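Local coordinates for protein crustacyanin-C1 subunit (PDB 1I4U) that binds the carotenoid astaxanthin as a lipocalin subunit of crustacyanin, the pigment complex that gives the lobster carapace its blue colour, at residues I157-D160 and T161-V165. Numbering follows the deposited sequence.
Sequences INVD and TTRFV
Asp160 OD1 is gripped twice by Thr162, whose hydroxyl OG1 donates to it at 2.6 Å and whose backbone N reaches the same OD1 at 3.0 Å. Both donors come in over the same face of the carboxylate, well out of its plane, the hydroxyl by 48°. The aspartate is turned for this by placing CG opposite its own backbone N (chi1 -173°), which swings the carboxylate forward along the chain. In Thr162 the hydroxyl is set between the backbone N and the carbonyl carbon (chi1 70°), where it lies near the amide and both can reach OD1. An aspartate side chain accepting from the amide two residues ahead forms an Asx turn, here reinforced by the threonine hydroxyl.

Beneath it the backbone closes a tight turn: Arg163 N donates to Asp160 O at 2.9 Å, opening the short 3-10 segment 161-163. The arginine aliphatic chain lies alongside Asp160, with CD 3.9 Å from Asp160 CB, then bends to carry the guanidinium back toward Val159. There NH1 donates to a water, in the guanidinium plane, that also accepts from Asp160 N; NH1 makes its salt bridge with Asp131 of strand 128-137. Val159 packs on Phe154 of helix 144-156 and on Asp131 and Ser133 of strand 128-137. The turn joins that helix to strand 164-166, which pairs with strand 33-41, as in the lipocalin fold.

The Asp160 carboxylate thus closes an Asx turn at the start of the 3-10 segment, while the arginine's charge is directed to Asp131 through NH1 and probably feels Asp160 only weakly, Asp160 OD2 lying 6.5 Å from Arg163 NE.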
loop_
_atom_site.group_PDB
_atom_site.type_symbol
_atom_site.label_atom_id
_atom_site.label_comp_id
_atom_site.label_asym_id
_atom_site.label_seq_id
_atom_site.Cartn_x
_atom_site.Cartn_y
_atom_site.Cartn_z
ATOM N N ILE A 157 -17.459 9.544 -10.964
ATOM C CA ILE A 157 -16.160 9.966 -10.428
ATOM C C ILE A 157 -15.080 9.883 -11.502
ATOM O O ILE A 157 -13.880 9.804 -11.289
ATOM C CB ILE A 157 -15.792 9.194 -9.145
ATOM C CG1 ILE A 157 -15.688 7.673 -9.281
ATOM C CG2 ILE A 157 -16.795 9.546 -8.061
ATOM C CD1 ILE A 157 -14.790 7.015 -8.250
ATOM N N ASN A 158 -15.586 9.971 -12.740
ATOM C CA ASN A 158 -14.680 10.062 -13.857
ATOM C C ASN A 158 -13.723 8.910 -14.071
ATOM O O ASN A 158 -12.608 9.047 -14.573
ATOM C CB ASN A 158 -13.885 11.383 -13.691
ATOM C CG ASN A 158 -14.294 12.195 -14.915
ATOM O OD1 ASN A 158 -15.504 12.294 -15.117
ATOM N ND2 ASN A 158 -13.277 12.656 -15.627
ATOM N N VAL A 159 -14.228 7.731 -13.719
ATOM C CA VAL A 159 -13.588 6.468 -14.046
ATOM C C VAL A 159 -14.091 5.922 -15.385
ATOM O O VAL A 159 -15.313 5.854 -15.509
ATOM C CB VAL A 159 -13.763 5.450 -12.901
ATOM C CG1 VAL A 159 -13.345 4.030 -13.302
ATOM C CG2 VAL A 159 -12.928 5.902 -11.702
ATOM N N ASP A 160 -13.194 5.562 -16.319
ATOM C CA ASP A 160 -13.497 5.009 -17.641
ATOM C C ASP A 160 -13.970 3.589 -17.459
ATOM O O ASP A 160 -13.181 2.636 -17.327
ATOM C CB ASP A 160 -12.280 5.050 -18.593
ATOM C CG ASP A 160 -12.651 4.632 -20.005
ATOM O OD1 ASP A 160 -13.772 4.102 -20.196
ATOM O OD2 ASP A 160 -11.839 4.824 -20.955
ATOM N N THR A 161 -15.288 3.426 -17.461
ATOM C CA THR A 161 -15.783 2.053 -17.224
ATOM C C THR A 161 -15.488 1.030 -18.302
ATOM O O THR A 161 -15.659 -0.186 -18.096
ATOM C CB THR A 161 -17.293 2.083 -16.959
ATOM O OG1 THR A 161 -17.944 2.670 -18.078
ATOM C CG2 THR A 161 -17.518 2.939 -15.733
ATOM N N THR A 162 -14.995 1.482 -19.452
ATOM C CA THR A 162 -14.498 0.503 -20.417
ATOM C C THR A 162 -13.259 -0.252 -19.922
ATOM O O THR A 162 -12.809 -1.251 -20.497
ATOM C CB THR A 162 -14.181 1.191 -21.767
ATOM O OG1 THR A 162 -13.019 2.039 -21.611
ATOM C CG2 THR A 162 -15.367 2.028 -22.238
ATOM N N ARG A 163 -12.662 0.170 -18.810
ATOM C CA ARG A 163 -11.570 -0.488 -18.158
ATOM C C ARG A 163 -11.956 -1.780 -17.436
ATOM O O ARG A 163 -11.123 -2.604 -17.116
ATOM C CB ARG A 163 -10.892 0.496 -17.187
ATOM C CG ARG A 163 -10.077 1.576 -17.918
ATOM C CD ARG A 163 -9.666 2.693 -16.977
ATOM N NE ARG A 163 -8.776 2.153 -15.916
ATOM C CZ ARG A 163 -8.535 2.777 -14.774
ATOM N NH1 ARG A 163 -9.054 3.949 -14.460
ATOM N NH2 ARG A 163 -7.750 2.170 -13.910
ATOM N N PHE A 164 -13.251 -1.998 -17.198
ATOM C CA PHE A 164 -13.629 -3.230 -16.473
ATOM C C PHE A 164 -13.484 -4.476 -17.328
ATOM O O PHE A 164 -13.838 -4.472 -18.497
ATOM C CB PHE A 164 -15.088 -3.165 -16.010
ATOM C CG PHE A 164 -15.225 -2.376 -14.738
ATOM C CD1 PHE A 164 -14.948 -2.972 -13.522
ATOM C CD2 PHE A 164 -15.582 -1.050 -14.757
ATOM C CE1 PHE A 164 -15.049 -2.274 -12.347
ATOM C CE2 PHE A 164 -15.716 -0.330 -13.584
ATOM C CZ PHE A 164 -15.405 -0.962 -12.383
ATOM N N VAL A 165 -13.012 -5.523 -16.659
ATOM C CA VAL A 165 -12.883 -6.867 -17.242
ATOM C C VAL A 165 -13.636 -7.832 -16.350
ATOM O O VAL A 165 -13.466 -7.817 -15.113
ATOM C CB VAL A 165 -11.410 -7.305 -17.403
ATOM C CG1 VAL A 165 -11.372 -8.685 -18.031
ATOM C CG2 VAL A 165 -10.621 -6.274 -18.233
HETATM O O HOH W 1 -10.254 6.116 -16.087
#